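Local atomic coordinates of putative acyl-CoA dehydrogenase (PDB entry 5JSC), a protein that is a putative flavoprotein of the acyl-CoA dehydrogenase family that binds flavin-adenine dinucleotide and assembles as four chains. Residues F25-P28 against R29-E32; A321-L324 against R325-E329; D54-C57 against R58-V61; A367-M370 against L371-I375. All coordinates share one frame; numbering follows the deposited sequence.

Contact 1 (F25-P28 against R29-E32); sequences FFEP and RHRE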
# COMPACT_ATOMS: atom_id res chain seq x y z
N PHE C 25 3.56 12.80 27.50
CA PHE C 25 3.34 11.43 27.95
C PHE C 25 4.37 11.00 28.98
O PHE C 25 4.12 10.05 29.72
CB PHE C 25 3.42 10.45 26.77
CG PHE C 25 2.27 10.52 25.81
CD1 PHE C 25 0.96 10.47 26.26
CD2 PHE C 25 2.50 10.59 24.44
CE1 PHE C 25 -0.10 10.49 25.36
CE2 PHE C 25 1.45 10.62 23.54
CZ PHE C 25 0.15 10.58 24.00
N PHE C 26 5.54 11.65 29.02
CA PHE C 26 6.65 11.22 29.87
C PHE C 26 6.79 12.12 31.08
O PHE C 26 6.47 13.31 31.04
CB PHE C 26 7.97 11.23 29.11
CG PHE C 26 8.04 10.23 28.00
CD1 PHE C 26 8.07 8.87 28.30
CD2 PHE C 26 8.08 10.63 26.67
CE1 PHE C 26 8.14 7.93 27.28
CE2 PHE C 26 8.13 9.69 25.64
CZ PHE C 26 8.17 8.34 25.95
N GLU C 27 7.31 11.53 32.16
CA GLU C 27 7.71 12.25 33.36
C GLU C 27 9.22 12.39 33.40
O GLU C 27 9.94 11.70 32.66
CB GLU C 27 7.22 11.50 34.60
CG GLU C 27 5.72 11.55 34.75
CD GLU C 27 5.22 12.98 34.91
OE1 GLU C 27 5.94 13.80 35.53
OE2 GLU C 27 4.13 13.29 34.41
N PRO C 28 9.76 13.30 34.23
CA PRO C 28 11.22 13.43 34.31
C PRO C 28 11.94 12.11 34.59
O PRO C 28 13.00 11.87 34.01
CB PRO C 28 11.42 14.44 35.44
CG PRO C 28 10.20 15.30 35.36
CD PRO C 28 9.07 14.36 34.98
N ARG C 29 11.37 11.25 35.43
CA ARG C 29 12.03 9.98 35.72
C ARG C 29 12.21 9.14 34.46
O ARG C 29 13.17 8.36 34.38
CB ARG C 29 11.23 9.19 36.77
CG ARG C 29 9.87 8.72 36.30
CD ARG C 29 9.20 7.85 37.35
NE ARG C 29 7.96 7.27 36.85
CZ ARG C 29 6.78 7.88 36.93
NH1 ARG C 29 6.69 9.07 37.50
NH2 ARG C 29 5.69 7.29 36.45
N HIS C 30 11.33 9.30 33.47
CA HIS C 30 11.46 8.51 32.25
C HIS C 30 12.61 9.00 31.40
O HIS C 30 13.29 8.21 30.74
CB HIS C 30 10.15 8.55 31.45
CG HIS C 30 9.01 7.93 32.18
ND1 HIS C 30 7.85 8.61 32.48
CD2 HIS C 30 8.88 6.69 32.72
CE1 HIS C 30 7.05 7.81 33.17
NE2 HIS C 30 7.64 6.64 33.32
N ARG C 31 12.85 10.31 31.39
CA ARG C 31 14.00 10.84 30.68
C ARG C 31 15.30 10.37 31.32
O ARG C 31 16.25 10.02 30.62
CB ARG C 31 13.94 12.37 30.64
CG ARG C 31 12.82 12.90 29.75
CD ARG C 31 12.84 14.42 29.66
NE ARG C 31 12.06 15.05 30.71
CZ ARG C 31 10.74 15.21 30.67
NH1 ARG C 31 10.05 14.76 29.63
NH2 ARG C 31 10.11 15.81 31.67
N GLU C 32 15.35 10.35 32.65
CA GLU C 32 16.55 9.85 33.31
C GLU C 32 16.73 8.36 33.06
O GLU C 32 17.85 7.89 32.84
CB GLU C 32 16.48 10.17 34.80
CG GLU C 32 16.66 11.65 35.04
CD GLU C 32 16.19 12.08 36.40
OE1 GLU C 32 15.81 11.22 37.22
OE2 GLU C 32 16.21 13.31 36.65
O HOH W 1 14.86 14.33 33.95
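H30 turns back over the start of helix 28-44 and accepts a hydrogen bond from the chain that leads into it. H30 CB packs on F26 CD1 at 3.8 Å, and the two side chains cross at about a right angle. With CG anti to its own carbonyl carbon (chi1 -63°), the ring swings back toward the N-cap residue E27. CG passes near E27 O. H30 ND1 then accepts from E27 N at 3.0 Å, a nearly straight bond (168°) with the donor close to the ring plane. H30 CE1 lies by E27 CB, 4.0 Å away. At the tip, NE2 is hydrogen-bonded to D87, which also forms a salt bridge with R29.

The backbone closes the first turn. H30 N bonds to E27 O at 2.9 Å, from above the carbonyl plane, and E32 N bonds to P28 O at 3.1 Å. A water joins P28 O to the carboxylate of E32. In one of its two conformers, R31 bends at chi3 and lays one guanidinium face over the E27 carbonyl, while its NH1 bonds to L21 O.

F26 and H30 rest on L93 of helix 88-101, and F26 also meets Y319. H30 thus sets the first turn of helix 28-44 against helix 88-101, while F26, just before it, reaches helix 298-325.

Contact 2 (A321-L324 against R325-E329); sequences AAWL and RDQGE. With SO4 (sulfate ion), chain Q.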
# COMPACT_ATOMS: atom_id res chain seq x y z
N ALA C 321 -0.45 4.43 24.46
CA ALA C 321 -0.94 3.24 25.16
C ALA C 321 -0.26 3.07 26.52
O ALA C 321 -0.93 2.75 27.51
CB ALA C 321 -0.72 1.99 24.31
N ALA C 322 1.05 3.29 26.59
CA ALA C 322 1.74 3.11 27.86
C ALA C 322 1.31 4.16 28.87
O ALA C 322 1.04 3.84 30.04
CB ALA C 322 3.26 3.15 27.65
N TRP C 323 1.20 5.42 28.43
CA TRP C 323 0.71 6.47 29.32
C TRP C 323 -0.70 6.15 29.82
O TRP C 323 -1.00 6.31 31.01
CB TRP C 323 0.74 7.82 28.58
CG TRP C 323 -0.03 8.89 29.29
CD1 TRP C 323 0.43 9.73 30.27
CD2 TRP C 323 -1.41 9.22 29.10
NE1 TRP C 323 -0.57 10.57 30.70
CE2 TRP C 323 -1.72 10.27 29.99
CE3 TRP C 323 -2.42 8.73 28.25
CZ2 TRP C 323 -2.99 10.84 30.07
CZ3 TRP C 323 -3.68 9.31 28.33
CH2 TRP C 323 -3.95 10.36 29.23
N LEU C 324 -1.57 5.68 28.92
CA LEU C 324 -2.95 5.40 29.31
C LEU C 324 -3.02 4.26 30.33
O LEU C 324 -3.75 4.36 31.32
CB LEU C 324 -3.77 5.07 28.06
CG LEU C 324 -5.25 4.79 28.29
CD1 LEU C 324 -5.93 5.92 29.07
CD2 LEU C 324 -5.95 4.55 26.94
N ARG C 325 -2.27 3.18 30.10
CA ARG C 325 -2.26 2.11 31.09
C ARG C 325 -1.73 2.61 32.43
O ARG C 325 -2.22 2.19 33.49
CB ARG C 325 -1.41 0.93 30.59
CG ARG C 325 -1.63 -0.31 31.43
CD ARG C 325 -0.63 -1.44 31.19
NE ARG C 325 -0.80 -2.38 32.29
CZ ARG C 325 -0.05 -2.43 33.39
NH1 ARG C 325 1.00 -1.65 33.53
NH2 ARG C 325 -0.34 -3.32 34.33
N ASP C 326 -0.78 3.54 32.39
CA ASP C 326 -0.22 4.11 33.61
C ASP C 326 -1.15 5.10 34.30
O ASP C 326 -0.80 5.62 35.37
CB ASP C 326 1.13 4.77 33.30
CG ASP C 326 2.21 3.75 32.98
OD1 ASP C 326 2.02 2.55 33.30
OD2 ASP C 326 3.26 4.13 32.42
N GLN C 327 -2.31 5.40 33.71
CA GLN C 327 -3.38 6.10 34.41
C GLN C 327 -4.29 5.13 35.14
O GLN C 327 -5.25 5.57 35.81
CB GLN C 327 -4.21 6.95 33.44
CG GLN C 327 -3.38 7.86 32.54
CD GLN C 327 -2.43 8.74 33.32
OE1 GLN C 327 -2.85 9.59 34.12
NE2 GLN C 327 -1.13 8.53 33.11
N GLY C 328 -4.02 3.83 35.04
CA GLY C 328 -4.87 2.82 35.62
C GLY C 328 -5.99 2.35 34.71
O GLY C 328 -6.94 1.73 35.20
N GLU C 329 -5.90 2.63 33.42
CA GLU C 329 -6.97 2.29 32.49
C GLU C 329 -6.64 1.03 31.72
O GLU C 329 -5.47 0.69 31.50
CB GLU C 329 -7.22 3.44 31.51
CG GLU C 329 -7.70 4.70 32.21
CD GLU C 329 -9.11 4.53 32.75
OE1 GLU C 329 -10.00 4.14 31.97
OE2 GLU C 329 -9.32 4.78 33.95
S SO4 Q . 1.78 10.54 35.28
O1 SO4 Q . 1.57 11.69 36.16
O2 SO4 Q . 2.52 9.50 35.99
O3 SO4 Q . 0.48 10.01 34.86
O4 SO4 Q . 2.53 10.97 34.10
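A Schellman motif ends helix 298-325 here, with G328 at positive phi and a type I beta turn from R325 to G328. Its two bonds back into the last turn run from G328 N to R325 O and, weakly, from E329 N to L324 O at 3.5 Å. Q327 N also bonds to L324 O, at 3.0 Å and from above the carbonyl plane.

Q327 folds back along the last turn. Its chain bends at chi2 (-53°), which lays the amide over one face of the W323 indole, the two planes 16° apart. Q327 CG makes a CH-pi contact with the six-membered ring of W323, 4.0 Å from its centroid. NE2 sits above the rim of the indole and gives two hydrogen bonds. Q327 NE2 reaches W323 O at 3.1 Å, in the amide plane. Q327 NE2 also reaches sulfate O3 at 2.8 Å, nearly straight (165°). These bonds hold the amide flat on the indole. R89 also binds this sulfate. L324 CD1 packs on E329 CB at 3.7 Å.

D326 forms a salt bridge with R89 and a hydrogen bond with T88. The helix end thus meets helix 88-101, while A321 and L324 touch helix 332-356. W323 packs on P24 and L324 on H18 of the second subunit.

Contact 3 (D54-C57 against R58-V61); sequences DATC and RRLV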
# COMPACT_ATOMS: atom_id res chain seq x y z
N ASP C 54 21.80 -19.51 24.42
CA ASP C 54 21.44 -19.88 25.79
C ASP C 54 22.36 -19.20 26.79
O ASP C 54 21.90 -18.58 27.75
CB ASP C 54 21.51 -21.40 25.97
CG ASP C 54 20.31 -22.13 25.40
OD1 ASP C 54 19.41 -21.48 24.80
OD2 ASP C 54 20.27 -23.37 25.54
N ALA C 55 23.68 -19.32 26.59
CA ALA C 55 24.62 -18.71 27.52
C ALA C 55 24.51 -17.19 27.49
O ALA C 55 24.63 -16.52 28.53
CB ALA C 55 26.04 -19.15 27.20
N THR C 56 24.29 -16.61 26.30
CA THR C 56 24.16 -15.17 26.20
C THR C 56 22.93 -14.67 26.95
O THR C 56 22.99 -13.65 27.65
CB THR C 56 24.13 -14.74 24.73
OG1 THR C 56 25.37 -15.09 24.11
CG2 THR C 56 23.92 -13.23 24.61
N CYS C 57 21.80 -15.38 26.84
CA CYS C 57 20.58 -15.01 27.56
C CYS C 57 20.81 -15.04 29.06
O CYS C 57 20.44 -14.11 29.78
CB CYS C 57 19.43 -15.97 27.19
SG CYS C 57 18.13 -16.30 28.51
N ARG C 58 21.42 -16.12 29.54
CA ARG C 58 21.69 -16.24 30.97
C ARG C 58 22.55 -15.09 31.46
O ARG C 58 22.28 -14.50 32.51
CB ARG C 58 22.37 -17.58 31.27
CG ARG C 58 21.49 -18.81 31.11
CD ARG C 58 22.27 -20.06 31.49
NE ARG C 58 21.40 -21.19 31.81
CZ ARG C 58 21.24 -22.26 31.05
NH1 ARG C 58 21.89 -22.36 29.89
NH2 ARG C 58 20.43 -23.23 31.45
N ARG C 59 23.61 -14.76 30.71
CA ARG C 59 24.49 -13.67 31.11
C ARG C 59 23.75 -12.34 31.11
O ARG C 59 23.90 -11.54 32.04
CB ARG C 59 25.70 -13.63 30.17
CG ARG C 59 26.70 -12.55 30.45
CD ARG C 59 27.99 -12.78 29.65
NE ARG C 59 27.79 -12.68 28.20
CZ ARG C 59 27.78 -13.71 27.36
NH1 ARG C 59 27.96 -14.95 27.79
NH2 ARG C 59 27.60 -13.50 26.06
N LEU C 60 22.93 -12.10 30.09
CA LEU C 60 22.20 -10.84 29.99
C LEU C 60 21.20 -10.69 31.13
O LEU C 60 21.07 -9.59 31.70
CB LEU C 60 21.50 -10.74 28.64
CG LEU C 60 22.42 -10.42 27.46
CD1 LEU C 60 21.70 -10.71 26.15
CD2 LEU C 60 22.87 -8.96 27.52
N VAL C 61 20.50 -11.77 31.49
CA VAL C 61 19.55 -11.69 32.60
C VAL C 61 20.28 -11.33 33.89
O VAL C 61 19.84 -10.47 34.66
CB VAL C 61 18.76 -13.01 32.74
CG1 VAL C 61 17.96 -13.02 34.05
CG2 VAL C 61 17.82 -13.20 31.56
O HOH W 2 21.89 -24.57 27.43
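V61 N bonds to C57 O at 2.9 Å, and R58 N bonds to D54 O at 3.1 Å, in the regular order of a helix. The carboxylate of D54 forms its salt bridge with R219. It is also linked to R58, one turn on, through a water. The water donates to D54 OD2 at 2.8 Å and accepts a weak bond from R58 NH1 at 3.3 Å, lying at the edge of the guanidinium in its plane. The two charged groups do not touch directly: OD2 of D54 and NH1 of R58 are 4.8 Å apart.

R59 starts out with CG anti to its backbone N (chi1 179°). It then bends at chi3 (65°), which brings one guanidinium face over T56 CA. R59 NH2 lies 3.4 Å from T56 OG1, and that hydroxyl is hydrogen-bonded to D52 O. The methyl of T56 takes another direction, alongside L60, with T56 CG2 meeting L60 CD1 at 3.7 Å.

C57 and V61 are buried. T56 and L60 touch L104 of helix 103-122, and V61 touches Q112 there. R58 rests on the loop residue I183. Helix 53-66 thus packs on helix 103-122 and also touches the loop after strand 168-179.

Contact 4 (A367-M370 against L371-I375); sequences AVEM and LYREI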
# COMPACT_ATOMS: atom_id res chain seq x y z
N ALA C 367 24.13 -4.71 10.23
CA ALA C 367 23.03 -4.31 11.11
C ALA C 367 21.68 -4.49 10.44
O ALA C 367 20.75 -5.05 11.03
CB ALA C 367 23.23 -2.86 11.56
N VAL C 368 21.55 -4.05 9.18
CA VAL C 368 20.22 -4.11 8.57
C VAL C 368 19.84 -5.54 8.20
O VAL C 368 18.65 -5.89 8.25
CB VAL C 368 20.11 -3.15 7.36
CG1 VAL C 368 20.34 -1.71 7.80
CG2 VAL C 368 21.07 -3.56 6.23
N GLU C 369 20.81 -6.39 7.85
CA GLU C 369 20.49 -7.79 7.57
C GLU C 369 19.99 -8.48 8.84
O GLU C 369 19.04 -9.27 8.80
CB GLU C 369 21.71 -8.52 7.01
CG GLU C 369 21.46 -9.95 6.54
CD GLU C 369 21.58 -10.99 7.64
OE1 GLU C 369 22.20 -10.72 8.69
OE2 GLU C 369 21.09 -12.11 7.43
N MET C 370 20.62 -8.18 9.97
CA MET C 370 20.17 -8.76 11.23
C MET C 370 18.77 -8.27 11.59
O MET C 370 17.95 -9.05 12.07
CB MET C 370 21.16 -8.42 12.34
CG MET C 370 22.52 -9.04 12.10
SD MET C 370 23.68 -8.83 13.44
CE MET C 370 23.83 -7.06 13.49
N LEU C 371 18.50 -6.98 11.36
CA LEU C 371 17.18 -6.44 11.67
C LEU C 371 16.10 -7.06 10.80
O LEU C 371 14.98 -7.29 11.26
CB LEU C 371 17.20 -4.92 11.53
CG LEU C 371 18.01 -4.20 12.60
CD1 LEU C 371 18.35 -2.78 12.16
CD2 LEU C 371 17.26 -4.18 13.93
N TYR C 372 16.43 -7.33 9.53
CA TYR C 372 15.48 -7.98 8.63
C TYR C 372 15.06 -9.35 9.16
O TYR C 372 13.89 -9.75 9.02
CB TYR C 372 16.11 -8.10 7.24
CG TYR C 372 15.27 -8.82 6.21
CD1 TYR C 372 14.21 -8.18 5.57
CD2 TYR C 372 15.54 -10.15 5.87
CE1 TYR C 372 13.44 -8.84 4.59
CE2 TYR C 372 14.79 -10.81 4.90
CZ TYR C 372 13.74 -10.16 4.27
OH TYR C 372 12.99 -10.82 3.32
N ARG C 373 15.99 -10.08 9.77
CA ARG C 373 15.63 -11.34 10.41
C ARG C 373 14.92 -11.13 11.74
O ARG C 373 13.95 -11.82 12.05
CB ARG C 373 16.86 -12.22 10.59
CG ARG C 373 17.42 -12.68 9.24
CD ARG C 373 18.51 -13.72 9.37
NE ARG C 373 19.78 -13.09 9.69
CZ ARG C 373 20.35 -13.12 10.89
NH1 ARG C 373 19.77 -13.78 11.89
NH2 ARG C 373 21.50 -12.50 11.08
N GLU C 374 15.39 -10.16 12.53
CA GLU C 374 14.88 -9.99 13.89
C GLU C 374 13.42 -9.57 13.91
O GLU C 374 12.65 -10.00 14.78
CB GLU C 374 15.74 -8.95 14.62
CG GLU C 374 15.45 -8.87 16.10
CD GLU C 374 16.12 -9.99 16.87
OE1 GLU C 374 17.36 -10.09 16.80
OE2 GLU C 374 15.40 -10.77 17.51
N ILE C 375 13.01 -8.70 12.98
CA ILE C 375 11.68 -8.10 13.12
C ILE C 375 10.56 -9.08 12.80
O ILE C 375 9.45 -8.91 13.30
CB ILE C 375 11.58 -6.83 12.25
CG1 ILE C 375 10.31 -6.03 12.59
CG2 ILE C 375 11.64 -7.17 10.75
CD1 ILE C 375 10.25 -5.55 14.04
O HOH W 3 19.20 -10.90 14.09
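E369 OE1 is gripped twice: by R373 NH2, one turn further along the helix, and by G365 N just before it. The bond from R373 NH2 to E369 OE1 measures 3.1 Å and comes on the syn side. R373 NE bonds to E369 OE2 at 2.8 Å and 166°, arriving from above the carboxylate plane. R373 thus holds the acid side-on. Both oxygens lie near the guanidinium plane, yet the two flat groups are turned 38° apart. The torsions bring them together: E369 bends at chi2 (-87°) and R373 at chi3. Two bonds from one guanidinium limit its rotation. R373 NH1 holds I223 O.

One face of the guanidinium lies over M370, and R373 NH2 lies 3.7 Å from M370 CG. M370 O receives E374 N at 2.8 Å in its carbonyl plane. E374 itself bonds to H226. L371 packs against F272 of helix 250-286 and I350 of helix 332-356.

At the third subunit, the Y372 ring stacks on Y372 of that subunit, and its hydroxyl is hydrogen-bonded to the backbone O of the same residue.

The E369–R373 pair is an i to i+4 salt bridge, a common device on helices. Here it lies in the C-terminal helical domain of the acyl-CoA dehydrogenase fold, at a subunit interface.

All four contacts are partly buried and lie on or at the end of helices. Contacts 1 and 2 are neighbours in space although far apart in sequence: F25 CD1 of contact 1 touches W323 CB of contact 2 at 3.5 Å. Both lean on helix 88-101 and reach the second subunit. They are helix ends, where side chains help meet backbone polar groups. Contacts 3 and 4 lie within helices, with centres about 20 Å apart, and do not touch. Their acid–arginine pairs differ: contact 3 uses a water, contact 4 a direct salt bridge. Contact 4 faces the third subunit, whereas no other chain touches contact 3.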